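PDB 5O5C: putative decarboxylase involved in desferrioxamine biosynthesis from Erwinia amylovora, which probably decarboxylates lysine, using pyridoxal 5'-phosphate as cofactor, in the biosynthesis of the siderophore desferrioxamine. Local coordinates for residues 422-426 with 437-441. Residue numbers count along the deposited sequence, not the author numbering.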
loop_
_atom_site.group_PDB
_atom_site.type_symbol
_atom_site.label_atom_id
_atom_site.label_comp_id
_atom_site.label_asym_id
_atom_site.label_seq_id
_atom_site.Cartn_x
_atom_site.Cartn_y
_atom_site.Cartn_z
ATOM N N PRO B 422 -36.851 21.524 -11.917
ATOM C CA PRO B 422 -37.583 22.110 -10.736
ATOM C C PRO B 422 -37.631 21.211 -9.511
ATOM O O PRO B 422 -37.669 21.698 -8.359
ATOM C CB PRO B 422 -39.023 22.296 -11.259
ATOM C CG PRO B 422 -38.911 22.232 -12.754
ATOM C CD PRO B 422 -37.790 21.274 -13.022
ATOM N N ALA B 423 -37.667 19.901 -9.758
ATOM C CA ALA B 423 -37.567 18.897 -8.693
ATOM C C ALA B 423 -36.145 18.655 -8.127
ATOM O O ALA B 423 -36.015 18.082 -7.054
ATOM C CB ALA B 423 -38.181 17.581 -9.170
ATOM N N ILE B 424 -35.096 19.086 -8.816
ATOM C CA ILE B 424 -33.711 18.941 -8.304
ATOM C C ILE B 424 -33.198 20.202 -7.658
ATOM O O ILE B 424 -33.194 21.252 -8.262
ATOM C CB ILE B 424 -32.715 18.548 -9.405
ATOM C CG1 ILE B 424 -33.155 17.252 -10.094
ATOM C CG2 ILE B 424 -31.270 18.439 -8.844
ATOM C CD1 ILE B 424 -33.090 16.024 -9.240
ATOM N N GLU B 425 -32.789 20.071 -6.404
ATOM C CA GLU B 425 -32.072 21.113 -5.682
ATOM C C GLU B 425 -30.536 20.872 -5.734
ATOM O O GLU B 425 -30.070 19.844 -5.231
ATOM C CB GLU B 425 -32.529 21.073 -4.246
ATOM C CG GLU B 425 -32.012 22.219 -3.416
ATOM C CD GLU B 425 -32.107 21.903 -1.955
ATOM O OE1 GLU B 425 -33.204 21.474 -1.524
ATOM O OE2 GLU B 425 -31.083 22.046 -1.259
ATOM N N VAL B 426 -29.789 21.827 -6.297
ATOM C CA VAL B 426 -28.306 21.769 -6.399
ATOM C C VAL B 426 -27.711 22.764 -5.417
ATOM O O VAL B 426 -28.321 23.772 -5.156
ATOM C CB VAL B 426 -27.780 22.042 -7.825
ATOM C CG1 VAL B 426 -28.364 21.080 -8.819
ATOM C CG2 VAL B 426 -28.058 23.456 -8.285
ATOM N N PHE B 437 -26.420 17.312 -4.918
ATOM C CA PHE B 437 -27.772 17.712 -5.158
ATOM C C PHE B 437 -28.735 16.771 -4.451
ATOM O O PHE B 437 -28.315 15.718 -3.959
ATOM C CB PHE B 437 -28.037 17.708 -6.669
ATOM C CG PHE B 437 -27.928 16.358 -7.320
ATOM C CD1 PHE B 437 -26.688 15.846 -7.720
ATOM C CD2 PHE B 437 -29.082 15.609 -7.593
ATOM C CE1 PHE B 437 -26.604 14.610 -8.343
ATOM C CE2 PHE B 437 -29.000 14.368 -8.206
ATOM C CZ PHE B 437 -27.756 13.859 -8.577
ATOM N N ARG B 438 -30.010 17.157 -4.389
ATOM C CA ARG B 438 -31.047 16.247 -3.923
ATOM C C ARG B 438 -32.393 16.448 -4.590
ATOM O O ARG B 438 -32.702 17.499 -5.133
ATOM C CB ARG B 438 -31.219 16.258 -2.415
ATOM C CG ARG B 438 -31.705 17.552 -1.824
ATOM C CD ARG B 438 -32.002 17.437 -0.333
ATOM N NE ARG B 438 -32.616 18.666 0.119
ATOM C CZ ARG B 438 -32.877 19.016 1.372
ATOM N NH1 ARG B 438 -32.586 18.231 2.393
ATOM N NH2 ARG B 438 -33.445 20.202 1.586
ATOM N N TYR B 439 -33.187 15.399 -4.501
ATOM C CA TYR B 439 -34.517 15.421 -4.973
ATOM C C TYR B 439 -35.428 15.999 -3.889
ATOM O O TYR B 439 -35.577 15.442 -2.830
ATOM C CB TYR B 439 -34.925 14.020 -5.394
ATOM C CG TYR B 439 -36.308 13.950 -5.978
ATOM C CD1 TYR B 439 -36.573 14.448 -7.253
ATOM C CD2 TYR B 439 -37.357 13.398 -5.247
ATOM C CE1 TYR B 439 -37.847 14.409 -7.780
ATOM C CE2 TYR B 439 -38.630 13.350 -5.758
ATOM C CZ TYR B 439 -38.865 13.854 -7.039
ATOM O OH TYR B 439 -40.130 13.787 -7.554
ATOM N N VAL B 440 -36.087 17.092 -4.220
ATOM C CA VAL B 440 -37.041 17.755 -3.327
ATOM C C VAL B 440 -38.368 17.721 -4.069
ATOM O O VAL B 440 -38.533 18.414 -5.029
ATOM C CB VAL B 440 -36.519 19.177 -2.972
ATOM C CG1 VAL B 440 -37.429 19.898 -1.974
ATOM C CG2 VAL B 440 -35.146 19.077 -2.343
ATOM N N PRO B 441 -39.312 16.837 -3.670
ATOM C CA PRO B 441 -40.595 16.792 -4.380
ATOM C C PRO B 441 -41.531 17.929 -3.973
ATOM O O PRO B 441 -41.247 18.647 -3.011
ATOM C CB PRO B 441 -41.168 15.448 -3.967
ATOM C CG PRO B 441 -40.616 15.204 -2.623
ATOM C CD PRO B 441 -39.257 15.843 -2.583
#
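Just after helix 397-420 the chain enters the edge strand of a four-stranded antiparallel sheet, consistent with the small C-terminal domain of fold type I PLP enzymes. Ala-423 begins the pairing while still in the loop: its O accepts a hydrogen bond from Val-440 N (3.0 Å), and its small CB fits against Tyr-439 CE1 at 3.5 Å. Ile-424, beta-branched and so at ease in a strand, reaches both rings: its CG2 lies 3.8 Å from Phe-437 CD2, its CD1 meets the edge of Tyr-439, its non-hydrogen-bonded partner. Glu-425 N donates to Arg-438 O (2.9 Å) and Arg-438 N to Glu-425 O (2.8 Å); beyond the backbone, Arg-438 NE and NH2 give weak hydrogen bonds to Glu-425 OE1 within a salt bridge. Val-426, short and apolar, sets CG1 4.0 Å from Phe-437 CB and touches helix 397-420. Alternation thus gives this hairpin, away from the cofactor pocket, an apolar side, with Ile-424, Phe-437 and Tyr-439 against helix 491-510, and a partly exposed side where charges pair.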